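Local coordinates for protein cadherin-5 (Gallus gallus, PDB 3PPE) that mediates calcium-dependent homophilic adhesion between endothelial cells, this chain being its first two extracellular cadherin domains, at residues A[6-12]-A[93-99]; A[40-46]-A[66-71]; A[137-141]-A[183-187]; A[101-107]-A[192-196]. One frame throughout, in Å; residues are numbered along the deposited sequence. Where two conformers were deposited one is given.

How the contacts relate
Contacts 1 and 2 lie in the first cadherin domain, contacts 3 and 4 in the second. Along the chain, contact 2 is nested inside the loop closed by contact 1, and contact 3 inside that closed by contact 4. Contacts 1 and 2 have centres about 13 Å apart and share a sheet through neighbouring strands 82-95 and 68-77. Contacts 3 and 4, centres about 15 Å apart, likewise share a sheet through neighbouring strands 175-184 and 194-202. Contacts 1 and 3, centres about 17 Å apart, meet at one calcium ion, which ties the two domains together. Contacts 2 and 4 lie farthest apart, about 33 Å between centres.

Contact 1: residues A[6-12]-A[93-99]; sequences RMHIREE and KVSDIND. With CA (calcium ion), chain E; CA (calcium ion), chain C; CA (calcium ion), chain D.
Strand 6-10 runs parallel to strand 93-95, with axes 4.4 Å apart at closest approach and 35° between their directions. The register pairs His8 with Lys93, Ile9 with Val94 and Arg10 with Ser95. Four backbone hydrogen bonds join them: Lys93 N to Met7 O (2.7 Å), Ile9 N to Lys93 O (3.0 Å), Ser95 N to Ile9 O (2.8 Å) and Glu11 N to Ser95 O (3.1 Å).

Beyond the strands, Glu11 (chi1 p, chi2 t) reaches across. Its OE2 accepts from Ile97 N (2.9 Å) and binds the calcium of chain E at 2.3 Å. Asp96 OD2 (2.3 Å), Ile97 O (2.4 Å) and Asp99 OD1 (2.2 Å) bind that same chain E ion. Glu11 OE1 (2.4 Å), Glu12 OE1 (2.5 Å), Asp99 OD2 (2.3 Å) and water 1 (2.5 Å) bind the calcium of chain C. The close carboxylate oxygens are therefore held by metal. Asn98 OD1 binds the third ion, chain D, at 2.4 Å. This is the interdomain calcium site characteristic of cadherins; Asp62, Glu64 and Asp132 complete the first two spheres.

Lys93 NZ turns to Glu68, while Glu12 and Asp96 also have Arg60 and Arg63 as polar partners. Strand 6-10 forms an outer strand of its sheet beside strand 82-95, and Ile9 packs on Val21 of strand 19-23 and Ala57 of strand 54-57.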
loop_
_atom_site.group_PDB
_atom_site.type_symbol
_atom_site.label_atom_id
_atom_site.label_comp_id
_atom_site.label_asym_id
_atom_site.label_seq_id
_atom_site.Cartn_x
_atom_site.Cartn_y
_atom_site.Cartn_z
ATOM N N ARG A 6 -3.754 -11.746 1.661
ATOM C CA ARG A 6 -2.688 -11.373 0.772
ATOM C C ARG A 6 -2.307 -9.917 1.052
ATOM O O ARG A 6 -3.164 -9.094 1.379
ATOM C CB ARG A 6 -3.170 -11.416 -0.679
ATOM C CG ARG A 6 -3.486 -12.779 -1.243
ATOM C CD ARG A 6 -2.211 -13.543 -1.640
ATOM N NE ARG A 6 -2.504 -14.878 -2.157
ATOM C CZ ARG A 6 -2.780 -15.954 -1.408
ATOM N NH1 ARG A 6 -2.820 -15.872 -0.074
ATOM N NH2 ARG A 6 -3.020 -17.130 -2.010
ATOM N N MET A 7 -1.021 -9.623 0.888
ATOM C CA MET A 7 -0.535 -8.250 0.834
ATOM C C MET A 7 0.259 -8.157 -0.462
ATOM O O MET A 7 0.722 -9.169 -0.982
ATOM C CB MET A 7 0.374 -7.933 2.031
ATOM C CG MET A 7 -0.317 -8.075 3.395
ATOM S SD MET A 7 0.702 -7.475 4.718
ATOM C CE MET A 7 -0.339 -7.908 6.112
ATOM N N HIS A 8 0.405 -6.942 -0.987
ATOM C CA HIS A 8 1.095 -6.719 -2.261
ATOM C C HIS A 8 2.012 -5.566 -2.065
ATOM O O HIS A 8 1.650 -4.557 -1.476
ATOM C CB HIS A 8 0.110 -6.402 -3.417
ATOM C CG HIS A 8 -0.933 -7.444 -3.589
ATOM N ND1 HIS A 8 -2.084 -7.468 -2.823
ATOM C CD2 HIS A 8 -0.969 -8.552 -4.369
ATOM C CE1 HIS A 8 -2.796 -8.538 -3.136
ATOM N NE2 HIS A 8 -2.141 -9.214 -4.070
ATOM N N ILE A 9 3.217 -5.754 -2.558
ATOM C CA ILE A 9 4.226 -4.698 -2.580
ATOM C C ILE A 9 4.968 -4.736 -3.920
ATOM O O ILE A 9 5.343 -5.787 -4.412
ATOM C CB ILE A 9 5.212 -4.779 -1.381
ATOM C CG1 ILE A 9 6.319 -3.720 -1.521
ATOM C CG2 ILE A 9 5.770 -6.211 -1.190
ATOM C CD1 ILE A 9 7.136 -3.456 -0.264
ATOM N N ARG A 10 5.131 -3.562 -4.516
ATOM C CA ARG A 10 5.802 -3.405 -5.794
ATOM C C ARG A 10 7.280 -3.735 -5.697
ATOM O O ARG A 10 7.933 -3.385 -4.716
ATOM C CB ARG A 10 5.584 -1.956 -6.263
ATOM C CG ARG A 10 5.627 -1.773 -7.779
ATOM C CD ARG A 10 5.284 -0.334 -8.210
ATOM N NE ARG A 10 6.350 0.641 -7.932
ATOM C CZ ARG A 10 6.311 1.616 -7.014
ATOM N NH1 ARG A 10 5.244 1.782 -6.221
ATOM N NH2 ARG A 10 7.360 2.434 -6.879
ATOM N N GLU A 11 7.841 -4.411 -6.709
ATOM C CA GLU A 11 9.278 -4.650 -6.721
ATOM C C GLU A 11 10.022 -3.402 -7.124
ATOM O O GLU A 11 9.445 -2.499 -7.741
ATOM C CB GLU A 11 9.651 -5.794 -7.679
ATOM C CG GLU A 11 9.291 -5.465 -9.138
ATOM C CD GLU A 11 9.997 -6.349 -10.155
ATOM O OE1 GLU A 11 11.112 -6.852 -9.873
ATOM O OE2 GLU A 11 9.426 -6.529 -11.247
ATOM N N GLU A 12 11.308 -3.359 -6.755
ATOM C CA GLU A 12 12.270 -2.335 -7.251
ATOM C C GLU A 12 11.917 -0.885 -6.847
ATOM O O GLU A 12 12.174 0.070 -7.578
ATOM C CB GLU A 12 12.438 -2.436 -8.785
ATOM C CG GLU A 12 12.660 -3.854 -9.329
ATOM C CD GLU A 12 14.001 -4.489 -8.970
ATOM O OE1 GLU A 12 14.268 -5.587 -9.504
ATOM O OE2 GLU A 12 14.799 -3.966 -8.166
ATOM N N LYS A 93 2.734 -10.813 -1.783
ATOM C CA LYS A 93 2.983 -10.956 -3.242
ATOM C C LYS A 93 3.811 -9.780 -3.706
ATOM O O LYS A 93 3.502 -8.655 -3.347
ATOM C CB LYS A 93 1.646 -10.896 -3.986
ATOM C CG LYS A 93 0.763 -12.113 -3.755
ATOM C CD LYS A 93 0.964 -13.156 -4.859
ATOM C CE LYS A 93 0.167 -14.447 -4.574
ATOM N NZ LYS A 93 0.518 -15.495 -5.586
ATOM N N VAL A 94 4.866 -10.025 -4.495
ATOM C CA VAL A 94 5.687 -8.916 -5.048
ATOM C C VAL A 94 5.108 -8.619 -6.431
ATOM O O VAL A 94 5.137 -9.486 -7.308
ATOM C CB VAL A 94 7.204 -9.281 -5.144
ATOM C CG1 VAL A 94 8.086 -8.067 -5.645
ATOM C CG2 VAL A 94 7.734 -9.789 -3.752
ATOM N N SER A 95 4.610 -7.405 -6.616
ATOM C CA SER A 95 3.938 -6.968 -7.851
ATOM C C SER A 95 4.987 -6.598 -8.884
ATOM O O SER A 95 5.919 -5.883 -8.591
ATOM C CB SER A 95 3.059 -5.736 -7.581
ATOM O OG SER A 95 2.195 -6.000 -6.488
ATOM N N ASP A 96 4.807 -7.100 -10.102
ATOM C CA ASP A 96 5.770 -6.967 -11.186
ATOM C C ASP A 96 5.839 -5.560 -11.777
ATOM O O ASP A 96 4.814 -4.974 -12.095
ATOM C CB ASP A 96 5.355 -7.936 -12.313
ATOM C CG ASP A 96 6.436 -8.116 -13.363
ATOM O OD1 ASP A 96 6.106 -8.068 -14.571
ATOM O OD2 ASP A 96 7.617 -8.315 -13.005
ATOM N N ILE A 97 7.042 -5.048 -11.999
ATOM C CA ILE A 97 7.192 -3.943 -12.916
ATOM C C ILE A 97 7.852 -4.467 -14.198
ATOM O O ILE A 97 8.514 -5.522 -14.197
ATOM C CB ILE A 97 7.994 -2.716 -12.304
ATOM C CG1 ILE A 97 9.482 -3.013 -12.091
ATOM C CG2 ILE A 97 7.275 -2.177 -10.985
ATOM C CD1 ILE A 97 10.367 -1.720 -11.992
ATOM N N ASN A 98 7.668 -3.738 -15.285
ATOM C CA ASN A 98 8.330 -4.092 -16.529
ATOM C C ASN A 98 9.800 -3.655 -16.507
ATOM O O ASN A 98 10.144 -2.557 -16.894
ATOM C CB ASN A 98 7.594 -3.510 -17.749
ATOM C CG ASN A 98 8.037 -4.198 -19.029
ATOM O OD1 ASN A 98 8.235 -5.425 -19.030
ATOM N ND2 ASN A 98 8.265 -3.451 -20.073
ATOM N N ASP A 99 10.680 -4.519 -16.022
ATOM C CA ASP A 99 12.081 -4.152 -15.912
ATOM C C ASP A 99 13.040 -5.116 -16.625
ATOM O O ASP A 99 14.237 -5.037 -16.442
ATOM C CB ASP A 99 12.480 -3.906 -14.442
ATOM C CG ASP A 99 12.259 -5.109 -13.520
ATOM O OD1 ASP A 99 11.423 -6.016 -13.789
ATOM O OD2 ASP A 99 12.945 -5.137 -12.443
HETATM CA CA CA E . 9.740 -7.424 -13.380
HETATM CA CA CA C . 13.081 -7.067 -11.148
HETATM CA CA CA D . 9.436 -7.152 -20.143
HETATM O O HOH W 1 14.870 -7.518 -12.779
#

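Contact 2: residues A[40-46]-A[66-71]; sequences ESANTIF and KAEYEL
Phe46 and Tyr69 form the apolar centre. Both have chi1 near m, and they make a T-shaped pair: the edge of Phe46 points at the face of Tyr69, with centroids 4.9 Å apart and planes at 73°. Phe46 CE1 lies 3.5 Å from Tyr69 CG. Around them, Ile45 CD1 is 4.4 Å from Tyr69 CE2, and Ala42 CB is 4.0 Å from Leu71 CD2.

Segment 40-46 is mostly a loop that folds back on itself. Phe46 N bonds to Ser41 O (3.1 Å), and Asn43 N to Phe46 O (2.6 Å). Ser41 and Asn43 have positive phi. The other segment enters strand 68-71, and Glu40 lies nearest Tyr69, with 5.4 Å between their CA atoms.

Glu40 (chi1 m, chi2 t) forms the polar edge. Its N donates to Glu70 O (2.9 Å), and its OE2 accepts from Glu70 N (2.8 Å). Its OE1 makes a salt bridge with Lys66 NZ (2.8 Å). Water 2 donates to Glu40 OE2 at 2.7 Å. The contact joins the loop after strand 33-39 to strand 68-77 in the first cadherin domain's beta-sandwich. Glu40 thus extends backbone pairing with its side chain, while its charge is balanced by Lys66.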
loop_
_atom_site.group_PDB
_atom_site.type_symbol
_atom_site.label_atom_id
_atom_site.label_comp_id
_atom_site.label_asym_id
_atom_site.label_seq_id
_atom_site.Cartn_x
_atom_site.Cartn_y
_atom_site.Cartn_z
ATOM N N GLU A 40 8.657 -16.684 5.703
ATOM C CA GLU A 40 9.718 -16.346 4.735
ATOM C C GLU A 40 10.145 -14.880 4.811
ATOM O O GLU A 40 9.351 -13.985 4.521
ATOM C CB GLU A 40 9.289 -16.702 3.297
ATOM C CG GLU A 40 9.105 -18.204 3.068
ATOM C CD GLU A 40 8.803 -18.494 1.586
ATOM O OE1 GLU A 40 9.681 -19.072 0.903
ATOM O OE2 GLU A 40 7.738 -18.080 1.113
ATOM N N SER A 41 11.400 -14.674 5.224
ATOM C CA SER A 41 11.994 -13.346 5.476
ATOM C C SER A 41 11.200 -12.520 6.486
ATOM O O SER A 41 11.311 -11.298 6.490
ATOM C CB SER A 41 12.181 -12.573 4.134
ATOM O OG SER A 41 13.034 -13.320 3.274
ATOM N N ALA A 42 10.382 -13.183 7.325
ATOM C CA ALA A 42 9.725 -12.494 8.459
ATOM C C ALA A 42 10.787 -11.978 9.431
ATOM O O ALA A 42 11.710 -12.722 9.785
ATOM C CB ALA A 42 8.772 -13.431 9.196
ATOM N N ASN A 43 10.648 -10.729 9.876
ATOM C CA ASN A 43 11.552 -10.143 10.871
ATOM C C ASN A 43 12.961 -9.801 10.339
ATOM O O ASN A 43 13.797 -9.301 11.095
ATOM C CB ASN A 43 11.628 -11.010 12.171
ATOM C CG ASN A 43 10.258 -11.343 12.712
ATOM O OD1 ASN A 43 9.513 -10.444 13.119
ATOM N ND2 ASN A 43 9.886 -12.618 12.644
ATOM N N THR A 44 13.212 -10.068 9.056
ATOM C CA THR A 44 14.436 -9.635 8.376
ATOM C C THR A 44 14.017 -8.603 7.321
ATOM O O THR A 44 14.114 -7.388 7.548
ATOM C CB THR A 44 15.251 -10.803 7.758
ATOM O OG1 THR A 44 14.417 -11.617 6.927
ATOM C CG2 THR A 44 15.904 -11.699 8.833
ATOM N N ILE A 45 13.465 -9.059 6.210
ATOM C CA ILE A 45 12.949 -8.111 5.213
ATOM C C ILE A 45 11.670 -7.434 5.673
ATOM O O ILE A 45 11.505 -6.222 5.516
ATOM C CB ILE A 45 12.704 -8.819 3.850
ATOM C CG1 ILE A 45 14.039 -9.349 3.330
ATOM C CG2 ILE A 45 11.937 -7.874 2.823
ATOM C CD1 ILE A 45 13.943 -10.195 1.989
ATOM N N PHE A 46 10.755 -8.230 6.223
ATOM C CA PHE A 46 9.434 -7.745 6.561
ATOM C C PHE A 46 9.353 -7.619 8.065
ATOM O O PHE A 46 9.616 -8.573 8.786
ATOM C CB PHE A 46 8.382 -8.727 6.041
ATOM C CG PHE A 46 8.421 -8.873 4.557
ATOM C CD1 PHE A 46 8.850 -10.053 3.982
ATOM C CD2 PHE A 46 8.058 -7.808 3.736
ATOM C CE1 PHE A 46 8.907 -10.174 2.600
ATOM C CE2 PHE A 46 8.138 -7.912 2.349
ATOM C CZ PHE A 46 8.573 -9.107 1.787
ATOM N N LYS A 66 12.505 -13.471 -6.214
ATOM C CA LYS A 66 11.468 -14.177 -5.436
ATOM C C LYS A 66 10.159 -13.446 -5.584
ATOM O O LYS A 66 10.103 -12.246 -5.373
ATOM C CB LYS A 66 11.861 -14.258 -3.962
ATOM C CG LYS A 66 10.901 -15.143 -3.143
ATOM C CD LYS A 66 11.593 -15.657 -1.899
ATOM C CE LYS A 66 10.579 -16.280 -0.945
ATOM N NZ LYS A 66 9.960 -17.533 -1.473
ATOM N N ALA A 67 9.109 -14.140 -5.978
ATOM C CA ALA A 67 7.897 -13.437 -6.415
ATOM C C ALA A 67 6.834 -13.325 -5.320
ATOM O O ALA A 67 5.858 -12.559 -5.444
ATOM C CB ALA A 67 7.334 -14.111 -7.645
ATOM N N GLU A 68 6.990 -14.111 -4.263
ATOM C CA GLU A 68 6.046 -14.062 -3.136
ATOM C C GLU A 68 6.655 -14.734 -1.896
ATOM O O GLU A 68 7.635 -15.466 -2.012
ATOM C CB GLU A 68 4.682 -14.675 -3.503
ATOM C CG GLU A 68 4.736 -16.156 -3.718
ATOM C CD GLU A 68 3.378 -16.756 -4.091
ATOM O OE1 GLU A 68 2.721 -16.227 -5.030
ATOM O OE2 GLU A 68 2.994 -17.780 -3.483
ATOM N N TYR A 69 6.081 -14.423 -0.728
ATOM C CA TYR A 69 6.586 -14.840 0.577
ATOM C C TYR A 69 5.389 -15.324 1.414
ATOM O O TYR A 69 4.412 -14.611 1.540
ATOM C CB TYR A 69 7.261 -13.677 1.319
ATOM C CG TYR A 69 8.485 -13.085 0.622
ATOM C CD1 TYR A 69 8.353 -12.140 -0.413
ATOM C CD2 TYR A 69 9.765 -13.471 0.993
ATOM C CE1 TYR A 69 9.513 -11.604 -1.073
ATOM C CE2 TYR A 69 10.886 -12.941 0.368
ATOM C CZ TYR A 69 10.757 -12.012 -0.659
ATOM O OH TYR A 69 11.901 -11.501 -1.276
ATOM N N GLU A 70 5.512 -16.529 1.966
ATOM C CA GLU A 70 4.521 -17.160 2.834
ATOM C C GLU A 70 4.842 -16.829 4.290
ATOM O O GLU A 70 5.920 -17.156 4.792
ATOM C CB GLU A 70 4.531 -18.697 2.608
ATOM C CG GLU A 70 4.273 -19.063 1.131
ATOM C CD GLU A 70 3.912 -20.524 0.876
ATOM O OE1 GLU A 70 4.497 -21.398 1.550
ATOM O OE2 GLU A 70 3.036 -20.796 -0.017
ATOM N N LEU A 71 3.926 -16.146 4.955
ATOM C CA LEU A 71 4.139 -15.814 6.351
ATOM C C LEU A 71 2.944 -16.245 7.207
ATOM O O LEU A 71 1.893 -16.610 6.680
ATOM C CB LEU A 71 4.399 -14.308 6.516
ATOM C CG LEU A 71 5.774 -13.703 6.161
ATOM C CD1 LEU A 71 5.963 -13.553 4.632
ATOM C CD2 LEU A 71 5.822 -12.331 6.778
HETATM O O HOH W 2 6.825 -18.990 -1.236
#

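Contact 3: residues A[137-141]-A[183-187]; sequences AGHAT and KDALG. With CA (calcium ion), chain D.
Leu186, Thr141 and His139 have the most surface covered here. Leu186 (chi1 m, chi2 p) leans over the 137-141 loop. Its CD1 lies 3.4 Å from Gly138 O and 3.7 Å from Ala137 O, and its CD2 is 4.1 Å from His139 CD2. Gly138 has phi 87°, and a CB there would crowd Leu186 CD1.

Each segment holds a type I beta turn, Gly138 to Thr141 and Asp184 to Gly187. The first is closed by Thr141 N to Gly138 O (3.0 Å), the second by Gly187 N to Asp184 O (2.6 Å). The two turns flank the calcium of chain D, part of the cadherin site between consecutive domains. His139 binds it through its backbone O (2.3 Å), and Asp184 (chi1 p) through OD1 (2.6 Å). Asn98, Asn100, Asp130 and Asp132 complete this site. The His139 ring, with chi1 near m, instead bonds through ND1 to Asp96, a ligand of another calcium ion.

The CA atoms of Thr141 and Asp184 are 5.1 Å apart, the nearest across the segments. Thr141 meets the second turn with its CB 3.8 Å from Ala185 CB. The backbone bond from Ala185 N to Thr141 O (3.0 Å) is weak and not well determined. Asp184 OD2 accepts from Leu188 N.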
loop_
_atom_site.group_PDB
_atom_site.type_symbol
_atom_site.label_atom_id
_atom_site.label_comp_id
_atom_site.label_asym_id
_atom_site.label_seq_id
_atom_site.Cartn_x
_atom_site.Cartn_y
_atom_site.Cartn_z
ATOM N N ALA A 137 -0.035 -7.105 -17.650
ATOM C CA ALA A 137 -0.447 -6.544 -18.932
ATOM C C ALA A 137 0.832 -6.321 -19.733
ATOM O O ALA A 137 1.479 -5.281 -19.609
ATOM C CB ALA A 137 -1.201 -5.235 -18.756
ATOM N N GLY A 138 1.189 -7.304 -20.553
ATOM C CA GLY A 138 2.081 -7.074 -21.674
ATOM C C GLY A 138 3.542 -7.192 -21.288
ATOM O O GLY A 138 4.428 -7.119 -22.140
ATOM N N HIS A 139 3.794 -7.378 -19.996
ATOM C CA HIS A 139 5.134 -7.216 -19.447
ATOM C C HIS A 139 6.104 -8.225 -20.053
ATOM O O HIS A 139 7.288 -7.934 -20.230
ATOM C CB HIS A 139 5.110 -7.360 -17.924
ATOM C CG HIS A 139 4.623 -6.138 -17.209
ATOM N ND1 HIS A 139 4.821 -5.935 -15.861
ATOM C CD2 HIS A 139 3.946 -5.054 -17.657
ATOM C CE1 HIS A 139 4.288 -4.780 -15.508
ATOM N NE2 HIS A 139 3.750 -4.225 -16.579
ATOM N N ALA A 140 5.596 -9.411 -20.369
ATOM C CA ALA A 140 6.415 -10.466 -20.937
ATOM C C ALA A 140 5.885 -10.807 -22.338
ATOM O O ALA A 140 6.071 -11.922 -22.843
ATOM C CB ALA A 140 6.361 -11.662 -20.050
ATOM N N THR A 141 5.212 -9.860 -22.968
ATOM C CA THR A 141 4.727 -10.043 -24.305
ATOM C C THR A 141 5.887 -9.719 -25.261
ATOM O O THR A 141 6.353 -8.581 -25.291
ATOM C CB THR A 141 3.566 -9.072 -24.609
ATOM O OG1 THR A 141 2.458 -9.366 -23.753
ATOM C CG2 THR A 141 3.086 -9.242 -26.045
ATOM N N LYS A 183 11.553 -7.403 -28.480
ATOM C CA LYS A 183 11.115 -6.194 -27.790
ATOM C C LYS A 183 9.699 -6.352 -27.247
ATOM O O LYS A 183 8.752 -6.557 -28.006
ATOM C CB LYS A 183 11.190 -4.987 -28.726
ATOM C CG LYS A 183 10.503 -3.742 -28.187
ATOM C CD LYS A 183 10.831 -2.522 -29.033
ATOM C CE LYS A 183 10.327 -2.686 -30.457
ATOM N NZ LYS A 183 8.967 -2.107 -30.636
ATOM N N ASP A 184 9.562 -6.253 -25.929
ATOM C CA ASP A 184 8.279 -6.475 -25.274
ATOM C C ASP A 184 7.297 -5.351 -25.588
ATOM O O ASP A 184 7.695 -4.271 -26.026
ATOM C CB ASP A 184 8.465 -6.603 -23.760
ATOM C CG ASP A 184 8.728 -5.269 -23.090
ATOM O OD1 ASP A 184 9.228 -5.265 -21.946
ATOM O OD2 ASP A 184 8.435 -4.224 -23.709
ATOM N N ALA A 185 6.015 -5.611 -25.361
ATOM C CA ALA A 185 4.953 -4.810 -25.958
ATOM C C ALA A 185 4.965 -3.386 -25.416
ATOM O O ALA A 185 4.320 -2.495 -25.969
ATOM C CB ALA A 185 3.599 -5.460 -25.719
ATOM N N LEU A 186 5.703 -3.178 -24.330
ATOM C CA LEU A 186 5.823 -1.855 -23.727
ATOM C C LEU A 186 7.076 -1.138 -24.215
ATOM O O LEU A 186 7.308 0.024 -23.883
ATOM C CB LEU A 186 5.839 -1.962 -22.201
ATOM C CG LEU A 186 4.500 -2.272 -21.529
ATOM C CD1 LEU A 186 4.163 -3.750 -21.658
ATOM C CD2 LEU A 186 4.521 -1.849 -20.068
ATOM N N GLY A 187 7.883 -1.839 -25.005
ATOM C CA GLY A 187 8.906 -1.199 -25.812
ATOM C C GLY A 187 10.307 -1.494 -25.311
ATOM O O GLY A 187 11.287 -0.960 -25.831
HETATM CA CA CA D . 9.436 -7.152 -20.143
#

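Contact 4: residues A[101-107]-A[192-196]; sequences APIFVQK and SSTAT
Ser192 begins the second segment, in a loop. Its O accepts a weak hydrogen bond from Phe104 N at 3.4 Å.

Ser193, with chi1 near m, comes next and is buried. Its CA lies 4.6 Å from that of Ile103. Its OG donates a very short hydrogen bond, 2.5 Å, to Pro102 O, and also sits 3.7 Å from Ala101 CB. Ser193 O approaches the edge of the Phe104 ring, 3.3 Å from Phe104 CE1.

Thr194 starts the strand and turns its CA-to-CB bond away. Its O accepts from water 4 at 2.9 Å, and that water accepts from Lys107 NZ at 3.1 Å.

Ala195 points back toward segment 101-107. Its CB makes a CH-pi contact over the face of Phe104, 4.0 Å from the ring centroid and 25° off the normal. The same CB lies 3.5 Å from Lys107 O. Phe104 has chi1 near m and chi2 96°, and its ring also packs on Val126, Ala128, Val180 and Ala182.

Thr196 closes the walk. Its N donates to Lys107 O at 3.1 Å. Water 3 joins the same Lys107 O (2.7 Å) to Thr196 OG1 (2.9 Å).

Strand 103-104 pairs with strand 122-129, then the chain crosses at 105-107 to strand 108-114, which runs parallel to strand 194-202. Such a first strand split between two sheets is typical of the cadherin beta-sandwich.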
loop_
_atom_site.group_PDB
_atom_site.type_symbol
_atom_site.label_atom_id
_atom_site.label_comp_id
_atom_site.label_asym_id
_atom_site.label_seq_id
_atom_site.Cartn_x
_atom_site.Cartn_y
_atom_site.Cartn_z
ATOM N N ALA A 101 13.894 -6.915 -20.565
ATOM C CA ALA A 101 13.645 -6.981 -22.013
ATOM C C ALA A 101 13.700 -8.470 -22.440
ATOM O O ALA A 101 14.251 -9.319 -21.720
ATOM C CB ALA A 101 14.674 -6.132 -22.770
ATOM N N PRO A 102 13.071 -8.816 -23.568
ATOM C CA PRO A 102 13.233 -10.206 -24.058
ATOM C C PRO A 102 14.663 -10.453 -24.486
ATOM O O PRO A 102 15.331 -9.537 -25.068
ATOM C CB PRO A 102 12.270 -10.279 -25.261
ATOM C CG PRO A 102 11.318 -9.065 -25.034
ATOM C CD PRO A 102 12.207 -8.017 -24.454
ATOM N N ILE A 103 15.164 -11.651 -24.172
ATOM C CA ILE A 103 16.533 -12.026 -24.559
ATOM C C ILE A 103 16.470 -13.325 -25.342
ATOM O O ILE A 103 15.792 -14.268 -24.947
ATOM C CB ILE A 103 17.490 -12.172 -23.324
ATOM C CG1 ILE A 103 17.632 -10.841 -22.559
ATOM C CG2 ILE A 103 18.905 -12.619 -23.741
ATOM C CD1 ILE A 103 17.873 -11.080 -21.095
ATOM N N PHE A 104 17.155 -13.378 -26.481
ATOM C CA PHE A 104 17.101 -14.595 -27.292
ATOM C C PHE A 104 17.616 -15.805 -26.549
ATOM O O PHE A 104 18.399 -15.654 -25.617
ATOM C CB PHE A 104 17.794 -14.374 -28.619
ATOM C CG PHE A 104 16.927 -13.629 -29.589
ATOM C CD1 PHE A 104 17.055 -12.253 -29.735
ATOM C CD2 PHE A 104 15.932 -14.308 -30.309
ATOM C CE1 PHE A 104 16.233 -11.538 -30.653
ATOM C CE2 PHE A 104 15.093 -13.603 -31.197
ATOM C CZ PHE A 104 15.272 -12.209 -31.361
ATOM N N VAL A 105 17.191 -16.999 -26.953
ATOM C CA VAL A 105 17.637 -18.216 -26.268
ATOM C C VAL A 105 18.978 -18.762 -26.800
ATOM O O VAL A 105 19.570 -19.614 -26.166
ATOM C CB VAL A 105 16.557 -19.338 -26.229
ATOM C CG1 VAL A 105 15.296 -18.871 -25.495
ATOM C CG2 VAL A 105 16.218 -19.841 -27.639
ATOM N N GLN A 106 19.452 -18.239 -27.931
ATOM C CA GLN A 106 20.722 -18.642 -28.562
ATOM C C GLN A 106 21.253 -17.379 -29.209
ATOM O O GLN A 106 20.477 -16.557 -29.685
ATOM C CB GLN A 106 20.546 -19.664 -29.726
ATOM C CG GLN A 106 19.830 -20.941 -29.362
ATOM C CD GLN A 106 19.464 -21.811 -30.517
ATOM O OE1 GLN A 106 20.079 -21.771 -31.624
ATOM N NE2 GLN A 106 18.482 -22.644 -30.280
ATOM N N LYS A 107 22.571 -17.263 -29.248
ATOM C CA LYS A 107 23.251 -16.214 -30.003
ATOM C C LYS A 107 23.028 -16.305 -31.527
ATOM O O LYS A 107 22.826 -15.285 -32.189
ATOM C CB LYS A 107 24.748 -16.340 -29.737
ATOM C CG LYS A 107 25.557 -15.148 -30.255
ATOM C CD LYS A 107 25.331 -13.885 -29.394
ATOM C CE LYS A 107 26.511 -12.929 -29.589
ATOM N NZ LYS A 107 26.187 -11.535 -29.134
ATOM N N SER A 192 20.513 -8.450 -24.427
ATOM C CA SER A 192 20.794 -9.547 -25.347
ATOM C C SER A 192 19.672 -9.715 -26.365
ATOM O O SER A 192 19.336 -10.834 -26.754
ATOM C CB SER A 192 21.007 -10.851 -24.576
ATOM O OG SER A 192 22.384 -11.089 -24.345
ATOM N N SER A 193 19.093 -8.596 -26.792
ATOM C CA SER A 193 17.782 -8.607 -27.429
ATOM C C SER A 193 17.907 -8.687 -28.947
ATOM O O SER A 193 16.932 -8.491 -29.671
ATOM C CB SER A 193 16.984 -7.363 -27.032
ATOM O OG SER A 193 16.491 -7.474 -25.708
ATOM N N THR A 194 19.115 -8.978 -29.422
ATOM C CA THR A 194 19.328 -9.301 -30.829
ATOM C C THR A 194 19.953 -10.683 -30.988
ATOM O O THR A 194 20.570 -11.207 -30.061
ATOM C CB THR A 194 20.228 -8.258 -31.517
ATOM O OG1 THR A 194 21.529 -8.276 -30.918
ATOM C CG2 THR A 194 19.630 -6.866 -31.381
ATOM N N ALA A 195 19.790 -11.268 -32.171
ATOM C CA ALA A 195 20.501 -12.490 -32.525
ATOM C C ALA A 195 20.697 -12.596 -34.034
ATOM O O ALA A 195 20.170 -11.785 -34.797
ATOM C CB ALA A 195 19.759 -13.708 -31.998
ATOM N N THR A 196 21.458 -13.599 -34.458
ATOM C CA THR A 196 21.691 -13.839 -35.884
ATOM C C THR A 196 21.020 -15.124 -36.281
ATOM O O THR A 196 21.031 -16.117 -35.525
ATOM C CB THR A 196 23.232 -13.972 -36.159
ATOM O OG1 THR A 196 23.894 -12.795 -35.687
ATOM C CG2 THR A 196 23.576 -14.126 -37.633
HETATM O O HOH W 3 24.430 -13.201 -32.877
HETATM O O HOH W 4 23.122 -11.422 -28.676
#